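Local atomic coordinates of Myo-inositol 2-dehydrogenase (Thermotoga maritima, PDB entry 3EZY), a protein that catalyses the NAD(+)-dependent oxidation of myo-inositol to 2-keto-myo-inositol (scyllo-inosose), probably as a step of myo-inositol degradation. Residues I16-N20 with R282-E288; V234-Q239 with Y275-Y281. The contacts are given in a common frame with arbitrary orientation. Where two conformers were deposited one is given. Residues are numbered along the deposited sequence.

How the contacts relate
Both contacts use helix 277-298, which comes after most of the strands of the C-terminal domain's sheet and packs back against the NAD-binding Rossmann domain. Along the chain the order is 16-20, 234-239, 275-281, 282-288, so both segments of contact 2 fall between those of contact 1, and 275-281 runs straight into 282-288. The helix's first turn and the residues just before it meet the loop 234-237 and the start of strand 238-245; the next turns meet helix 12-20. The centres lie about 16 Å apart, and the contacts touch: Ile16 CD1 is 3.6 Å from Phe277 CE2, and Tyr285 OH is 3.6 Å from Phe277 CZ. One helix thus ties the two domains together.

Contact 1 (I16-N20 with R282-E288); sequences IHAEN and RDSYLEE
Start with two helical segments, 16-20 ending helix 12-20 and 282-288 within helix 277-298, their axes 9.8 Å apart at closest approach and crossing at -65°. The CA atoms pair as Ile16-Arg282 (7.2 Å), His17-Tyr285 (7.0 Å) and Asn20-Leu286 (6.0 Å). Helix 277-298 is kinked here, since the N atoms of Asp283 and Ser284 lack bonds to the preceding turn. Arg282 folds its side chain (t, p, p) back over the neighbouring helix: NH1 donates to Asn20 OD1 at 2.9 Å, NH2 forms a salt bridge with Glu19 OE1 at 3.6 Å, and Ile16 CG1 covers one guanidinium face. Glu19 is also paired with Lys46. Asn20 (chi1 m) points its CB toward the partner helix. Its ND2 gives a hydrogen to a bridging water at 2.7 Å; that water also bonds His17 ND1 at 2.8 Å and, weakly, donates to Tyr285 O at 2.9 Å. Tyr285 (chi1 m) sets its CB 3.9 Å from Ile16 CG2, while its ring lies oblique to the His17 imidazole, centroids 5.3 Å apart. His17 NE2 is held by Glu94 on strand 90-94. Helix 12-20 follows strand 3-8 and a GxGxxG-type turn, so helix 277-298 is here docked against what is probably the dinucleotide-binding βα unit of a Rossmann fold.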
ATOM      1  N   ILE A  16      -7.762  -1.828  32.827  1.00 21.92           N
ATOM      2  CA  ILE A  16      -8.356  -2.232  31.568  1.00 21.35           C
ATOM      3  C   ILE A  16      -9.315  -3.404  31.725  1.00 21.78           C
ATOM      4  O   ILE A  16     -10.451  -3.362  31.225  1.00 22.77           O
ATOM      5  CB  ILE A  16      -7.263  -2.525  30.511  1.00 21.63           C
ATOM      6  CG1 ILE A  16      -6.593  -1.201  30.121  1.00 21.68           C
ATOM      7  CG2 ILE A  16      -7.869  -3.235  29.256  1.00 21.98           C
ATOM      8  CD1 ILE A  16      -5.275  -1.361  29.302  1.00 17.69           C
ATOM      9  N   HIS A  17      -8.876  -4.475  32.383  1.00 21.01           N
ATOM     10  CA  HIS A  17      -9.762  -5.670  32.553  1.00 21.89           C
ATOM     11  C   HIS A  17     -11.052  -5.294  33.327  1.00 22.27           C
ATOM     12  O   HIS A  17     -12.176  -5.672  32.933  1.00 22.27           O
ATOM     13  CB  HIS A  17      -9.010  -6.794  33.293  1.00 21.14           C
ATOM     14  CG  HIS A  17      -7.949  -7.457  32.473  1.00 22.04           C
ATOM     15  ND1 HIS A  17      -8.194  -7.986  31.222  1.00 22.00           N
ATOM     16  CD2 HIS A  17      -6.647  -7.738  32.754  1.00 22.82           C
ATOM     17  CE1 HIS A  17      -7.087  -8.550  30.763  1.00 22.93           C
ATOM     18  NE2 HIS A  17      -6.137  -8.416  31.678  1.00 20.51           N
ATOM     19  N   ALA A  18     -10.885  -4.540  34.417  1.00 21.94           N
ATOM     20  CA  ALA A  18     -12.014  -4.161  35.286  1.00 23.91           C
ATOM     21  C   ALA A  18     -13.045  -3.336  34.503  1.00 25.28           C
ATOM     22  O   ALA A  18     -14.244  -3.540  34.654  1.00 24.68           O
ATOM     23  CB  ALA A  18     -11.517  -3.337  36.475  1.00 23.72           C
ATOM     24  N   GLU A  19     -12.561  -2.392  33.690  1.00 27.16           N
ATOM     25  CA  GLU A  19     -13.431  -1.574  32.832  1.00 28.72           C
ATOM     26  C   GLU A  19     -14.085  -2.399  31.728  1.00 28.97           C
ATOM     27  O   GLU A  19     -15.274  -2.207  31.456  1.00 29.64           O
ATOM     28  CB  GLU A  19     -12.676  -0.346  32.294  1.00 29.92           C
ATOM     29  CG  GLU A  19     -12.494   0.729  33.417  1.00 35.53           C
ATOM     30  CD  GLU A  19     -11.490   1.824  33.083  1.00 43.71           C
ATOM     31  OE1 GLU A  19     -10.960   1.839  31.943  1.00 45.34           O
ATOM     32  OE2 GLU A  19     -11.215   2.664  33.989  1.00 49.01           O
ATOM     33  N   ASN A  20     -13.351  -3.347  31.138  1.00 28.82           N
ATOM     34  CA  ASN A  20     -13.894  -4.224  30.081  1.00 30.19           C
ATOM     35  C   ASN A  20     -15.030  -5.115  30.566  1.00 32.25           C
ATOM     36  O   ASN A  20     -15.868  -5.544  29.782  1.00 32.77           O
ATOM     37  CB  ASN A  20     -12.798  -5.099  29.431  1.00 29.39           C
ATOM     38  CG  ASN A  20     -11.949  -4.324  28.390  1.00 30.86           C
ATOM     39  OD1 ASN A  20     -12.300  -3.227  27.998  1.00 31.93           O
ATOM     40  ND2 ASN A  20     -10.846  -4.911  27.952  1.00 29.58           N
ATOM     41  N   ARG A 282      -6.303  -2.449  23.700  1.00 24.07           N
ATOM     42  CA  ARG A 282      -7.590  -2.618  24.372  1.00 25.95           C
ATOM     43  C   ARG A 282      -8.456  -3.743  23.802  1.00 24.98           C
ATOM     44  O   ARG A 282      -9.065  -4.522  24.569  1.00 25.24           O
ATOM     45  CB  ARG A 282      -8.365  -1.289  24.352  1.00 26.91           C
ATOM     46  CG  ARG A 282      -9.869  -1.426  24.527  1.00 34.00           C
ATOM     47  CD  ARG A 282     -10.279  -1.478  25.971  1.00 42.99           C
ATOM     48  NE  ARG A 282     -10.249  -0.167  26.636  1.00 49.82           N
ATOM     49  CZ  ARG A 282     -10.406   0.015  27.958  1.00 52.95           C
ATOM     50  NH1 ARG A 282     -10.603  -1.024  28.772  1.00 52.84           N
ATOM     51  NH2 ARG A 282     -10.361   1.240  28.478  1.00 54.32           N
ATOM     52  N   ASP A 283      -8.533  -3.844  22.473  1.00 24.09           N
ATOM     53  CA  ASP A 283      -9.365  -4.887  21.875  0.70 24.40           C
ATOM     54  C   ASP A 283      -8.826  -6.290  22.133  1.00 23.14           C
ATOM     55  O   ASP A 283      -9.610  -7.216  22.322  1.00 22.86           O
ATOM     56  CB  ASP A 283      -9.547  -4.714  20.365  0.70 25.29           C
ATOM     57  CG  ASP A 283     -10.470  -5.771  19.779  0.70 29.29           C
ATOM     58  OD1 ASP A 283     -11.618  -5.920  20.296  0.70 34.73           O
ATOM     59  OD2 ASP A 283     -10.050  -6.485  18.817  0.70 34.51           O
ATOM     60  N   SER A 284      -7.501  -6.455  22.137  1.00 22.31           N
ATOM     61  CA  SER A 284      -6.911  -7.789  22.426  1.00 21.13           C
ATOM     62  C   SER A 284      -7.180  -8.183  23.882  1.00 21.08           C
ATOM     63  O   SER A 284      -7.468  -9.327  24.179  1.00 20.61           O
ATOM     64  CB  SER A 284      -5.397  -7.821  22.136  1.00 20.64           C
ATOM     65  OG  SER A 284      -4.651  -7.069  23.078  1.00 20.45           O
ATOM     66  N   TYR A 285      -7.127  -7.227  24.814  1.00 20.78           N
ATOM     67  CA  TYR A 285      -7.504  -7.573  26.189  1.00 20.55           C
ATOM     68  C   TYR A 285      -8.985  -7.924  26.329  1.00 21.18           C
ATOM     69  O   TYR A 285      -9.365  -8.860  27.066  1.00 21.21           O
ATOM     70  CB  TYR A 285      -7.140  -6.432  27.150  1.00 20.76           C
ATOM     71  CG  TYR A 285      -5.670  -6.314  27.423  1.00 18.65           C
ATOM     72  CD1 TYR A 285      -4.960  -7.369  27.992  1.00 22.08           C
ATOM     73  CD2 TYR A 285      -5.001  -5.126  27.166  1.00 21.40           C
ATOM     74  CE1 TYR A 285      -3.591  -7.262  28.263  1.00 20.83           C
ATOM     75  CE2 TYR A 285      -3.639  -4.991  27.439  1.00 23.05           C
ATOM     76  CZ  TYR A 285      -2.950  -6.063  28.006  1.00 23.36           C
ATOM     77  OH  TYR A 285      -1.609  -5.924  28.238  1.00 22.43           O
ATOM     78  N   LEU A 286      -9.846  -7.170  25.647  1.00 21.29           N
ATOM     79  CA  LEU A 286     -11.261  -7.452  25.737  1.00 21.36           C
ATOM     80  C   LEU A 286     -11.506  -8.882  25.252  1.00 22.36           C
ATOM     81  O   LEU A 286     -12.235  -9.649  25.888  1.00 22.26           O
ATOM     82  CB  LEU A 286     -12.041  -6.496  24.836  1.00 22.02           C
ATOM     83  CG  LEU A 286     -13.519  -6.862  24.746  1.00 23.27           C
ATOM     84  CD1 LEU A 286     -14.235  -6.650  26.117  1.00 21.09           C
ATOM     85  CD2 LEU A 286     -14.221  -6.062  23.630  1.00 26.61           C
ATOM     86  N   GLU A 287     -10.925  -9.225  24.108  1.00 20.33           N
ATOM     87  CA  GLU A 287     -11.172 -10.546  23.516  1.00 22.93           C
ATOM     88  C   GLU A 287     -10.562 -11.703  24.327  1.00 22.06           C
ATOM     89  O   GLU A 287     -11.127 -12.825  24.399  1.00 20.14           O
ATOM     90  CB  GLU A 287     -10.600 -10.577  22.111  1.00 23.14           C
ATOM     91  CG  GLU A 287     -10.854 -11.887  21.376  1.00 31.40           C
ATOM     92  CD  GLU A 287     -12.293 -11.998  20.826  1.00 42.02           C
ATOM     93  OE1 GLU A 287     -13.132 -11.051  21.016  1.00 43.45           O
ATOM     94  OE2 GLU A 287     -12.567 -13.054  20.202  1.00 46.20           O
ATOM     95  N   GLU A 288      -9.391 -11.436  24.897  1.00 20.98           N
ATOM     96  CA  GLU A 288      -8.733 -12.395  25.803  1.00 21.77           C
ATOM     97  C   GLU A 288      -9.628 -12.722  27.014  1.00 22.20           C
ATOM     98  O   GLU A 288      -9.788 -13.879  27.414  1.00 22.67           O
ATOM     99  CB  GLU A 288      -7.413 -11.818  26.290  1.00 21.52           C
ATOM    100  CG  GLU A 288      -6.705 -12.750  27.250  1.00 21.22           C
ATOM    101  CD  GLU A 288      -5.458 -12.164  27.774  1.00 23.80           C
ATOM    102  OE1 GLU A 288      -5.473 -10.989  28.200  1.00 24.98           O
ATOM    103  OE2 GLU A 288      -4.444 -12.868  27.745  1.00 25.46           O
TER
HETATM  104  O   HOH W   1     -10.022  -7.155  29.274  1.00 19.98           O

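Contact 2 (V234-Q239 with Y275-Y281); sequences VYGYDQ and YFFLERY
Here the loop leading into strand 238-245 of the C-terminal domain's mixed sheet meets the N-terminus of helix 277-298 in a Gfo/Idh/MocA-family dehydrogenase. Phe276 is the N-cap residue; Glu279 OE2 accepts from its N at 2.9 Å, the backbone half of a capping box, and also from Tyr275 N at 2.7 Å. Walking along 234-239, Val234 points its CB away, but its carbonyl O lies 3.8 Å from Tyr275 CE1, at the edge of that ring. Tyr235 also turns away: its OH donates to Asp238 OD2 at a very short 2.5 Å, and Asp238 pairs there with Arg249 of a second subunit. Gly236 (phi/psi 110/-168) has its CA 4.4 Å from that of Tyr275 and 3.5 Å from Tyr275 CD1; a CB would sit 3.2 Å from this CD1 and jam against the preceding carbonyl. Tyr237, with the largest area covered, uses chi1 m to lay its ring against the start of helix 277-298, beside the carbonyls of Tyr275 and Phe276. CE2 is 3.3 Å from Tyr275 O, OH is 3.6 Å from Phe277 CA, and Arg280 CG makes a CH-pi contact over one face, 4.0 Å from the centroid. The Tyr281 ring stands oblique, centroids 5.4 Å apart. In the strand, Gln239 (m, t) reaches for the helix: OE1 accepts a weak hydrogen bond from Arg280 NH2 at 2.6 Å, Arg280 NH1 being salt-bridged to Asp127, and Gln239 NE2 donates to Tyr281 OH at 2.9 Å with an N-H...O angle of 161°.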
ATOM      1  N   VAL A 234      10.625   5.289  17.620  1.00 21.57           N
ATOM      2  CA  VAL A 234      10.045   6.619  17.804  1.00 23.29           C
ATOM      3  C   VAL A 234       8.739   6.790  17.040  1.00 22.47           C
ATOM      4  O   VAL A 234       7.953   7.676  17.344  1.00 24.23           O
ATOM      5  CB  VAL A 234      11.032   7.742  17.444  1.00 24.58           C
ATOM      6  CG1 VAL A 234      12.283   7.646  18.323  1.00 26.35           C
ATOM      7  CG2 VAL A 234      11.370   7.687  15.962  1.00 25.12           C
ATOM      8  N   TYR A 235       8.478   5.901  16.083  1.00 21.91           N
ATOM      9  CA  TYR A 235       7.257   5.994  15.303  1.00 21.44           C
ATOM     10  C   TYR A 235       6.067   5.291  15.929  1.00 21.22           C
ATOM     11  O   TYR A 235       4.977   5.306  15.339  1.00 22.97           O
ATOM     12  CB  TYR A 235       7.468   5.520  13.845  1.00 20.89           C
ATOM     13  CG  TYR A 235       8.144   4.154  13.716  1.00 19.25           C
ATOM     14  CD1 TYR A 235       7.388   3.003  13.580  1.00 19.38           C
ATOM     15  CD2 TYR A 235       9.538   4.030  13.723  1.00 19.16           C
ATOM     16  CE1 TYR A 235       7.989   1.729  13.442  1.00 16.91           C
ATOM     17  CE2 TYR A 235      10.153   2.770  13.621  1.00 20.47           C
ATOM     18  CZ  TYR A 235       9.368   1.627  13.468  1.00 19.19           C
ATOM     19  OH  TYR A 235       9.992   0.385  13.352  1.00 20.98           O
ATOM     20  N   GLY A 236       6.267   4.686  17.105  1.00 20.94           N
ATOM     21  CA  GLY A 236       5.197   4.013  17.832  1.00 19.66           C
ATOM     22  C   GLY A 236       5.386   2.505  17.838  1.00 20.27           C
ATOM     23  O   GLY A 236       6.482   2.000  17.505  1.00 21.90           O
ATOM     24  N   TYR A 237       4.367   1.755  18.242  1.00 19.07           N
ATOM     25  CA  TYR A 237       4.513   0.295  18.222  1.00 19.38           C
ATOM     26  C   TYR A 237       4.870  -0.204  16.840  1.00 19.54           C
ATOM     27  O   TYR A 237       4.352   0.295  15.838  1.00 19.70           O
ATOM     28  CB  TYR A 237       3.234  -0.371  18.650  1.00 20.05           C
ATOM     29  CG  TYR A 237       2.941  -0.150  20.108  1.00 19.89           C
ATOM     30  CD1 TYR A 237       3.517  -0.975  21.082  1.00 23.25           C
ATOM     31  CD2 TYR A 237       2.121   0.883  20.518  1.00 17.93           C
ATOM     32  CE1 TYR A 237       3.251  -0.750  22.469  1.00 23.69           C
ATOM     33  CE2 TYR A 237       1.821   1.079  21.909  1.00 19.80           C
ATOM     34  CZ  TYR A 237       2.419   0.269  22.856  1.00 21.64           C
ATOM     35  OH  TYR A 237       2.162   0.456  24.211  1.00 25.00           O
ATOM     36  N   ASP A 238       5.751  -1.197  16.786  1.00 19.93           N
ATOM     37  CA  ASP A 238       6.023  -1.915  15.562  1.00 19.66           C
ATOM     38  C   ASP A 238       5.999  -3.367  15.929  1.00 20.48           C
ATOM     39  O   ASP A 238       6.981  -3.874  16.486  1.00 20.91           O
ATOM     40  CB  ASP A 238       7.408  -1.572  15.014  1.00 18.95           C
ATOM     41  CG  ASP A 238       7.586  -2.024  13.574  1.00 20.34           C
ATOM     42  OD1 ASP A 238       6.850  -2.927  13.122  1.00 18.43           O
ATOM     43  OD2 ASP A 238       8.479  -1.490  12.891  1.00 20.96           O
ATOM     44  N   GLN A 239       4.905  -4.044  15.599  1.00 19.54           N
ATOM     45  CA  GLN A 239       4.775  -5.427  15.896  1.00 19.58           C
ATOM     46  C   GLN A 239       4.284  -6.165  14.646  1.00 19.89           C
ATOM     47  O   GLN A 239       3.089  -6.144  14.327  1.00 21.20           O
ATOM     48  CB  GLN A 239       3.783  -5.597  17.042  1.00 19.26           C
ATOM     49  CG  GLN A 239       4.323  -4.988  18.329  1.00 22.41           C
ATOM     50  CD  GLN A 239       3.317  -4.968  19.442  1.00 26.91           C
ATOM     51  OE1 GLN A 239       2.131  -5.116  19.220  1.00 31.19           O
ATOM     52  NE2 GLN A 239       3.793  -4.826  20.652  1.00 27.70           N
ATOM     53  N   TYR A 275       0.204   4.284  18.906  1.00 23.35           N
ATOM     54  CA  TYR A 275       1.297   4.791  19.677  1.00 25.55           C
ATOM     55  C   TYR A 275       1.027   4.650  21.183  1.00 25.75           C
ATOM     56  O   TYR A 275       1.929   4.349  21.957  1.00 26.45           O
ATOM     57  CB  TYR A 275       1.559   6.237  19.261  1.00 25.84           C
ATOM     58  CG  TYR A 275       2.762   6.824  19.894  1.00 29.11           C
ATOM     59  CD1 TYR A 275       3.946   6.946  19.185  1.00 31.36           C
ATOM     60  CD2 TYR A 275       2.732   7.247  21.231  1.00 33.96           C
ATOM     61  CE1 TYR A 275       5.089   7.464  19.775  1.00 34.15           C
ATOM     62  CE2 TYR A 275       3.879   7.777  21.836  1.00 37.01           C
ATOM     63  CZ  TYR A 275       5.049   7.886  21.087  1.00 37.08           C
ATOM     64  OH  TYR A 275       6.195   8.421  21.648  1.00 40.75           O
ATOM     65  N   PHE A 276      -0.213   4.831  21.603  1.00 25.27           N
ATOM     66  CA  PHE A 276      -0.506   4.705  23.026  1.00 25.26           C
ATOM     67  C   PHE A 276      -0.988   3.309  23.398  1.00 24.64           C
ATOM     68  O   PHE A 276      -1.499   2.551  22.553  1.00 23.12           O
ATOM     69  CB  PHE A 276      -1.471   5.802  23.505  1.00 25.76           C
ATOM     70  CG  PHE A 276      -1.027   7.186  23.130  1.00 27.89           C
ATOM     71  CD1 PHE A 276      -0.164   7.897  23.954  1.00 29.50           C
ATOM     72  CD2 PHE A 276      -1.428   7.752  21.917  1.00 31.64           C
ATOM     73  CE1 PHE A 276       0.265   9.159  23.598  1.00 31.88           C
ATOM     74  CE2 PHE A 276      -1.002   9.015  21.548  1.00 33.93           C
ATOM     75  CZ  PHE A 276      -0.146   9.723  22.395  1.00 34.54           C
ATOM     76  N   PHE A 277      -0.814   2.969  24.673  1.00 24.51           N
ATOM     77  CA  PHE A 277      -1.071   1.600  25.155  1.00 24.58           C
ATOM     78  C   PHE A 277      -2.502   1.128  24.977  1.00 24.54           C
ATOM     79  O   PHE A 277      -2.789   0.023  24.482  1.00 24.27           O
ATOM     80  CB  PHE A 277      -0.687   1.525  26.633  1.00 25.47           C
ATOM     81  CG  PHE A 277      -0.680   0.143  27.185  1.00 23.47           C
ATOM     82  CD1 PHE A 277       0.488  -0.612  27.183  1.00 23.99           C
ATOM     83  CD2 PHE A 277      -1.829  -0.380  27.759  1.00 24.32           C
ATOM     84  CE1 PHE A 277       0.517  -1.916  27.745  1.00 24.12           C
ATOM     85  CE2 PHE A 277      -1.834  -1.659  28.316  1.00 25.09           C
ATOM     86  CZ  PHE A 277      -0.667  -2.442  28.305  1.00 23.44           C
ATOM     87  N   LEU A 278      -3.424   1.970  25.376  1.00 25.59           N
ATOM     88  CA  LEU A 278      -4.815   1.619  25.332  1.00 25.87           C
ATOM     89  C   LEU A 278      -5.296   1.490  23.875  1.00 26.18           C
ATOM     90  O   LEU A 278      -5.990   0.543  23.550  1.00 25.43           O
ATOM     91  CB  LEU A 278      -5.648   2.645  26.124  1.00 26.67           C
ATOM     92  CG  LEU A 278      -7.152   2.338  26.191  1.00 28.66           C
ATOM     93  CD1 LEU A 278      -7.413   1.063  27.033  1.00 31.57           C
ATOM     94  CD2 LEU A 278      -7.923   3.531  26.779  1.00 31.34           C
ATOM     95  N   GLU A 279      -4.945   2.437  22.995  1.00 25.46           N
ATOM     96  CA  GLU A 279      -5.448   2.345  21.624  1.00 25.71           C
ATOM     97  C   GLU A 279      -4.854   1.119  20.950  1.00 24.58           C
ATOM     98  O   GLU A 279      -5.499   0.479  20.145  1.00 24.59           O
ATOM     99  CB  GLU A 279      -5.119   3.604  20.809  1.00 26.06           C
ATOM    100  CG  GLU A 279      -3.637   3.776  20.535  1.00 25.88           C
ATOM    101  CD  GLU A 279      -3.318   5.045  19.704  1.00 27.10           C
ATOM    102  OE1 GLU A 279      -4.255   5.689  19.202  1.00 27.91           O
ATOM    103  OE2 GLU A 279      -2.144   5.429  19.578  1.00 23.87           O
ATOM    104  N   ARG A 280      -3.623   0.776  21.300  1.00 23.62           N
ATOM    105  CA  ARG A 280      -2.986  -0.433  20.739  1.00 23.81           C
ATOM    106  C   ARG A 280      -3.627  -1.748  21.229  1.00 23.36           C
ATOM    107  O   ARG A 280      -3.892  -2.673  20.431  1.00 23.42           O
ATOM    108  CB  ARG A 280      -1.464  -0.448  21.018  1.00 23.29           C
ATOM    109  CG  ARG A 280      -0.768  -1.788  20.663  1.00 25.46           C
ATOM    110  CD  ARG A 280      -0.760  -1.966  19.135  1.00 25.29           C
ATOM    111  NE  ARG A 280      -0.199  -3.237  18.678  1.00 33.16           N
ATOM    112  CZ  ARG A 280      -0.837  -4.414  18.701  1.00 38.21           C
ATOM    113  NH1 ARG A 280      -2.063  -4.512  19.218  1.00 37.48           N
ATOM    114  NH2 ARG A 280      -0.233  -5.516  18.247  1.00 36.99           N
ATOM    115  N   TYR A 281      -3.850  -1.847  22.537  1.00 22.29           N
ATOM    116  CA  TYR A 281      -4.064  -3.164  23.144  1.00 22.92           C
ATOM    117  C   TYR A 281      -5.465  -3.470  23.635  1.00 23.39           C
ATOM    118  O   TYR A 281      -5.777  -4.620  24.008  1.00 22.47           O
ATOM    119  CB  TYR A 281      -3.098  -3.354  24.329  1.00 22.27           C
ATOM    120  CG  TYR A 281      -1.631  -3.624  23.962  1.00 23.08           C
ATOM    121  CD1 TYR A 281      -0.630  -2.814  24.451  1.00 24.58           C
ATOM    122  CD2 TYR A 281      -1.267  -4.716  23.152  1.00 23.44           C
ATOM    123  CE1 TYR A 281       0.702  -3.067  24.174  1.00 24.27           C
ATOM    124  CE2 TYR A 281       0.050  -4.984  22.851  1.00 23.93           C
ATOM    125  CZ  TYR A 281       1.036  -4.156  23.382  1.00 24.45           C
ATOM    126  OH  TYR A 281       2.350  -4.384  23.095  1.00 24.08           O
TER